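Local coordinates for aldehyde dehydrogenase (Burkholderia thailandensis, PDB 5J6B), which probably catalyses the NAD(P)+-dependent oxidation of aldehydes to carboxylic acids and is seen here with NADPH bound, at residues Glu244-Lys247 / Lys253-Leu256; Gly60-Leu65 / Ile152-Phe157. All coordinates share one frame; numbering follows the deposited sequence.

Contact 1: residues Glu244-Lys247 / Lys253-Leu256. With NDP (NADPH dihydro-nicotinamide-adenine-dinucleotide phosphate), chain F.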
loop_
_atom_site.group_PDB
_atom_site.type_symbol
_atom_site.label_atom_id
_atom_site.label_comp_id
_atom_site.label_asym_id
_atom_site.label_seq_id
_atom_site.Cartn_x
_atom_site.Cartn_y
_atom_site.Cartn_z
ATOM N N GLU A 244 12.772 9.039 -31.210
ATOM C CA GLU A 244 12.528 8.527 -32.555
ATOM C C GLU A 244 11.993 7.101 -32.516
ATOM O O GLU A 244 11.107 6.746 -33.304
ATOM C CB GLU A 244 13.811 8.595 -33.386
ATOM C CG GLU A 244 14.165 9.989 -33.862
ATOM C CD GLU A 244 13.047 10.618 -34.680
ATOM O OE1 GLU A 244 12.545 9.961 -35.619
ATOM O OE2 GLU A 244 12.656 11.764 -34.369
ATOM N N LEU A 245 12.520 6.264 -31.614
ATOM C CA LEU A 245 12.043 4.886 -31.543
ATOM C C LEU A 245 10.586 4.829 -31.090
ATOM O O LEU A 245 9.793 4.037 -31.620
ATOM C CB LEU A 245 12.933 4.057 -30.612
ATOM C CG LEU A 245 14.374 3.816 -31.086
ATOM C CD1 LEU A 245 15.071 2.762 -30.223
ATOM C CD2 LEU A 245 14.412 3.408 -32.575
ATOM N N LYS A 246 10.212 5.672 -30.122
ATOM C CA LYS A 246 8.817 5.738 -29.703
ATOM C C LYS A 246 7.895 5.946 -30.901
ATOM O O LYS A 246 6.834 5.314 -30.990
ATOM C CB LYS A 246 8.634 6.853 -28.663
ATOM C CG LYS A 246 7.190 7.027 -28.167
ATOM C CD LYS A 246 7.107 8.123 -27.088
ATOM C CE LYS A 246 5.774 8.092 -26.328
ATOM N NZ LYS A 246 4.593 8.485 -27.148
ATOM N N LYS A 247 8.307 6.792 -31.857
ATOM C CA LYS A 247 7.467 7.077 -33.023
ATOM C C LYS A 247 7.214 5.837 -33.868
ATOM O O LYS A 247 6.169 5.737 -34.522
ATOM C CB LYS A 247 8.103 8.142 -33.919
ATOM C CG LYS A 247 8.219 9.531 -33.341
ATOM C CD LYS A 247 8.903 10.432 -34.372
ATOM C CE LYS A 247 8.941 11.876 -33.914
ATOM N NZ LYS A 247 9.517 12.769 -34.960
ATOM N N LYS A 253 3.620 -0.853 -25.547
ATOM C CA LYS A 253 4.018 0.100 -24.519
ATOM C C LYS A 253 5.486 0.472 -24.706
ATOM O O LYS A 253 6.300 -0.362 -25.118
ATOM C CB LYS A 253 3.796 -0.510 -23.126
ATOM C CG LYS A 253 4.075 0.450 -21.970
ATOM C CD LYS A 253 3.748 -0.191 -20.629
ATOM C CE LYS A 253 3.911 0.805 -19.476
ATOM N NZ LYS A 253 3.053 2.027 -19.634
ATOM N N VAL A 254 5.826 1.734 -24.429
ATOM C CA VAL A 254 7.189 2.238 -24.600
ATOM C C VAL A 254 7.659 2.861 -23.294
ATOM O O VAL A 254 6.940 3.669 -22.693
ATOM C CB VAL A 254 7.297 3.271 -25.737
ATOM C CG1 VAL A 254 8.697 3.884 -25.746
ATOM C CG2 VAL A 254 7.019 2.619 -27.073
ATOM N N VAL A 255 8.857 2.476 -22.854
ATOM C CA VAL A 255 9.519 3.066 -21.693
ATOM C C VAL A 255 10.860 3.603 -22.166
ATOM O O VAL A 255 11.580 2.907 -22.890
ATOM C CB VAL A 255 9.706 2.043 -20.557
ATOM C CG1 VAL A 255 10.656 2.609 -19.491
ATOM C CG2 VAL A 255 8.354 1.658 -19.947
ATOM N N LEU A 256 11.193 4.833 -21.760
ATOM C CA LEU A 256 12.410 5.504 -22.206
ATOM C C LEU A 256 13.205 6.012 -21.014
ATOM O O LEU A 256 12.668 6.726 -20.157
ATOM C CB LEU A 256 12.103 6.686 -23.137
ATOM C CG LEU A 256 11.366 6.438 -24.455
ATOM C CD1 LEU A 256 11.182 7.774 -25.220
ATOM C CD2 LEU A 256 12.117 5.429 -25.308
HETATM P PA NDP F . 22.592 5.601 -28.058
HETATM O O1A NDP F . 21.248 6.264 -28.123
HETATM O O2A NDP F . 23.530 6.080 -29.172
HETATM O O5B NDP F . 22.458 4.025 -28.167
HETATM C C5B NDP F . 21.829 3.284 -27.100
HETATM C C4B NDP F . 21.401 1.957 -27.671
HETATM O O4B NDP F . 20.413 2.178 -28.703
HETATM C C3B NDP F . 22.518 1.140 -28.338
HETATM O O3B NDP F . 22.320 -0.243 -28.058
HETATM C C2B NDP F . 22.298 1.433 -29.825
HETATM O O2B NDP F . 22.780 0.419 -30.730
HETATM C C1B NDP F . 20.780 1.447 -29.856
HETATM N N9A NDP F . 20.206 2.085 -31.040
HETATM C C8A NDP F . 20.529 3.301 -31.585
HETATM N N7A NDP F . 19.779 3.645 -32.604
HETATM C C5A NDP F . 18.908 2.576 -32.750
HETATM C C6A NDP F . 17.850 2.326 -33.645
HETATM N N6A NDP F . 17.519 3.142 -34.658
HETATM N N1A NDP F . 17.151 1.181 -33.487
HETATM C C2A NDP F . 17.518 0.329 -32.522
HETATM N N3A NDP F . 18.515 0.443 -31.642
HETATM C C4A NDP F . 19.167 1.603 -31.798
HETATM O O3 NDP F . 23.291 5.976 -26.678
HETATM P PN NDP F . 24.680 5.541 -26.029
HETATM O O1N NDP F . 24.876 4.073 -26.186
HETATM O O2N NDP F . 25.780 6.360 -26.676
HETATM O O5D NDP F . 24.552 5.968 -24.492
HETATM C C5D NDP F . 24.622 7.324 -24.018
HETATM C C4D NDP F . 23.221 7.840 -23.799
HETATM O O4D NDP F . 22.537 7.006 -22.820
HETATM C C3D NDP F . 23.177 9.276 -23.250
HETATM O O3D NDP F . 22.170 10.101 -23.825
HETATM C C2D NDP F . 22.889 9.041 -21.771
HETATM O O2D NDP F . 22.348 10.121 -21.026
HETATM C C1D NDP F . 21.942 7.857 -21.858
HETATM N N1N NDP F . 21.858 7.216 -20.550
HETATM C C2N NDP F . 20.658 7.088 -19.891
HETATM C C3N NDP F . 20.567 6.632 -18.622
HETATM C C7N NDP F . 19.245 6.415 -17.930
HETATM O O7N NDP F . 19.083 5.343 -17.322
HETATM N N7N NDP F . 18.324 7.380 -17.960
HETATM C C4N NDP F . 21.828 6.352 -17.842
HETATM C C5N NDP F . 22.987 6.188 -18.759
HETATM C C6N NDP F . 22.975 6.671 -19.986
HETATM P P2B NDP F . 24.338 0.343 -31.182
HETATM O O1X NDP F . 25.168 1.288 -30.372
HETATM O O2X NDP F . 24.685 -1.128 -30.958
HETATM O O3X NDP F . 24.358 0.724 -32.676
#
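The contact turns on the CB of Lys246, the atom of 244-247 that comes nearest 253-256. CB lies 4.2 Å from CG1 of Val254 and 4.4 Å from CD1 of Leu256, so the base of a charged side chain packs as an apolar group between two branched residues two places apart on the strand. Both valine methyls are turned to the helix; CG1, anti to the backbone N (chi1 173°), comes closer to CB. The lysine chain, extended as far as CE and bent at its last torsion, leads its ammonium away from the strand. There NZ is hydrogen-bonded to the carbonyl oxygens of Gly250 and Lys252 of the second subunit, so that one residue packs by its root and joins subunits by its tip. One place earlier on the helix, Leu245 serves the cofactor: it lays its two methyls over one face of the adenine of NADPH at the N1A end, CD2 3.6 Å from N1A and CD1 4.1 Å from C2A. Phe235 touches both Leu245 and Leu256 and so continues the apolar layer beneath the helix. This is the close of a beta-alpha-beta unit of the Rossmann-like cofactor-binding domain, in which helix 239-248 connects strand 232-236 to its parallel neighbour 253-257 and packs against the latter, while strand 461-462 runs antiparallel along that strand's other edge.

Contact 2: residues Gly60-Leu65 / Ile152-Phe157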
loop_
_atom_site.group_PDB
_atom_site.type_symbol
_atom_site.label_atom_id
_atom_site.label_comp_id
_atom_site.label_asym_id
_atom_site.label_seq_id
_atom_site.Cartn_x
_atom_site.Cartn_y
_atom_site.Cartn_z
ATOM N N GLY A 60 6.615 -18.285 -27.643
ATOM C CA GLY A 60 6.380 -19.651 -27.210
ATOM C C GLY A 60 6.681 -19.890 -25.747
ATOM O O GLY A 60 6.117 -20.810 -25.150
ATOM N N ALA A 61 7.535 -19.065 -25.146
ATOM C CA ALA A 61 7.936 -19.248 -23.755
ATOM C C ALA A 61 6.984 -18.604 -22.751
ATOM O O ALA A 61 7.161 -18.809 -21.545
ATOM C CB ALA A 61 9.346 -18.684 -23.538
ATOM N N GLN A 62 5.988 -17.836 -23.210
ATOM C CA GLN A 62 5.132 -17.096 -22.282
ATOM C C GLN A 62 4.444 -18.030 -21.296
ATOM O O GLN A 62 4.521 -17.831 -20.079
ATOM C CB GLN A 62 4.087 -16.283 -23.049
ATOM C CG GLN A 62 4.655 -15.135 -23.827
ATOM C CD GLN A 62 3.594 -14.403 -24.605
ATOM O OE1 GLN A 62 3.063 -13.400 -24.142
ATOM N NE2 GLN A 62 3.267 -14.909 -25.796
ATOM N N LYS A 63 3.759 -19.055 -21.809
ATOM C CA LYS A 63 3.003 -19.949 -20.931
ATOM C C LYS A 63 3.909 -20.731 -19.989
ATOM O O LYS A 63 3.629 -20.750 -18.774
ATOM C CB LYS A 63 2.113 -20.874 -21.775
ATOM N N PRO A 64 5.000 -21.364 -20.448
ATOM C CA PRO A 64 5.911 -22.026 -19.493
ATOM C C PRO A 64 6.469 -21.081 -18.451
ATOM O O PRO A 64 6.524 -21.430 -17.266
ATOM C CB PRO A 64 7.021 -22.578 -20.397
ATOM C CG PRO A 64 6.378 -22.737 -21.727
ATOM C CD PRO A 64 5.408 -21.611 -21.846
ATOM N N LEU A 65 6.869 -19.878 -18.870
ATOM C CA LEU A 65 7.442 -18.911 -17.938
ATOM C C LEU A 65 6.397 -18.450 -16.932
ATOM O O LEU A 65 6.689 -18.303 -15.738
ATOM C CB LEU A 65 8.022 -17.733 -18.726
ATOM C CG LEU A 65 9.040 -16.777 -18.119
ATOM C CD1 LEU A 65 10.101 -17.535 -17.347
ATOM C CD2 LEU A 65 9.662 -15.943 -19.236
ATOM N N ILE A 152 3.331 -8.711 -19.053
ATOM C CA ILE A 152 2.795 -7.944 -20.178
ATOM C C ILE A 152 2.931 -8.723 -21.484
ATOM O O ILE A 152 2.145 -8.524 -22.422
ATOM C CB ILE A 152 3.476 -6.565 -20.283
ATOM C CG1 ILE A 152 2.749 -5.684 -21.301
ATOM C CG2 ILE A 152 4.946 -6.695 -20.702
ATOM C CD1 ILE A 152 3.242 -4.240 -21.308
ATOM N N GLY A 153 3.906 -9.626 -21.564
ATOM C CA GLY A 153 4.203 -10.325 -22.795
ATOM C C GLY A 153 5.682 -10.225 -23.093
ATOM O O GLY A 153 6.473 -9.820 -22.237
ATOM N N PRO A 154 6.091 -10.595 -24.308
ATOM C CA PRO A 154 7.517 -10.518 -24.659
ATOM C C PRO A 154 8.014 -9.077 -24.669
ATOM O O PRO A 154 7.348 -8.174 -25.170
ATOM C CB PRO A 154 7.574 -11.144 -26.062
ATOM C CG PRO A 154 6.290 -11.921 -26.212
ATOM C CD PRO A 154 5.273 -11.166 -25.393
ATOM N N CYS A 155 9.206 -8.866 -24.120
ATOM C CA CYS A 155 9.768 -7.533 -23.958
ATOM C C CYS A 155 10.995 -7.345 -24.841
ATOM O O CYS A 155 11.855 -8.221 -24.922
ATOM C CB CYS A 155 10.151 -7.275 -22.501
ATOM S SG CYS A 155 8.720 -7.223 -21.384
ATOM N N SER A 156 11.075 -6.184 -25.480
ATOM C CA SER A 156 12.246 -5.779 -26.244
ATOM C C SER A 156 13.072 -4.813 -25.392
ATOM O O SER A 156 12.557 -3.784 -24.947
ATOM C CB SER A 156 11.810 -5.135 -27.559
ATOM O OG SER A 156 12.911 -4.642 -28.292
ATOM N N PHE A 157 14.346 -5.145 -25.161
ATOM C CA PHE A 157 15.241 -4.343 -24.335
ATOM C C PHE A 157 16.408 -3.849 -25.182
ATOM O O PHE A 157 17.039 -4.635 -25.897
ATOM C CB PHE A 157 15.793 -5.150 -23.137
ATOM C CG PHE A 157 14.750 -5.568 -22.132
ATOM C CD1 PHE A 157 13.578 -4.827 -21.959
ATOM C CD2 PHE A 157 14.946 -6.703 -21.348
ATOM C CE1 PHE A 157 12.617 -5.213 -21.022
ATOM C CE2 PHE A 157 13.993 -7.099 -20.412
ATOM C CZ PHE A 157 12.820 -6.346 -20.249
#
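Gln62 reaches from its helix to the Gly153-Pro154 turn and meets it with its amide end, the side chain and the proline ring crossing at about a right angle. The ring is touched at CD, with CG next to it, the amide coming obliquely from that side: the amide oxygen OE1 of Gln62 is 3.4 Å from CD of Pro154, and the amide carbon CD of Gln62 is 3.7 Å from that same ring atom. Two torsions explain the reach, since CG is anti to the carbonyl carbon (chi1 -69°) and the chain runs straight on from there. OE1 also comes to 3.5 Å from CA of Gly153, and thus rests against carbon on two successive residues. The contact is one of van der Waals packing by a polar group. The other end of the amide has its own partner, NE2 being hydrogen-bonded to the carbonyl oxygen of Val59 one turn back on the helix, a bond that probably limits rotation of the amide and helps keep OE1 turned to the proline. In the fold, the turn leads into strand 155-158, an inner parallel strand of the Rossmann-like sheet, flanked by 182-185 and 232-236; helix 48-66 approaches where the chain enters that strand. Gly153, against whose CA the amide oxygen lies, takes backbone angles that a glycine adopts readily (phi 129°) but that would press a side chain against the preceding carbonyl oxygen. Pro154 continues the chain in an extended form, and its carbonyl side is tied into the sheet through a backbone hydrogen bond with Lys231. Farther along the strand, Phe157 packs on Lys171 and Ala175 of helix 164-178.

Both contacts bring a helix to the same mixed, largely parallel sheet, with their centres about 19 Å apart. Contact 1 joins chain neighbours within one beta-alpha-beta unit, whereas contact 2 ties in a helix 87 residues earlier in sequence. Contact 2 is the more buried, although it lies farther from the centre of the chain; contact 1 is partly buried, between cofactor and subunit interface. Their chemistry differs accordingly: aliphatic carbons meet in 244-247 / 253-256, an amide meets a glycine and a proline in 60-65 / 152-157. The two touch directly through CD of Lys253 and CD1 of Ile152, 4.1 Å apart.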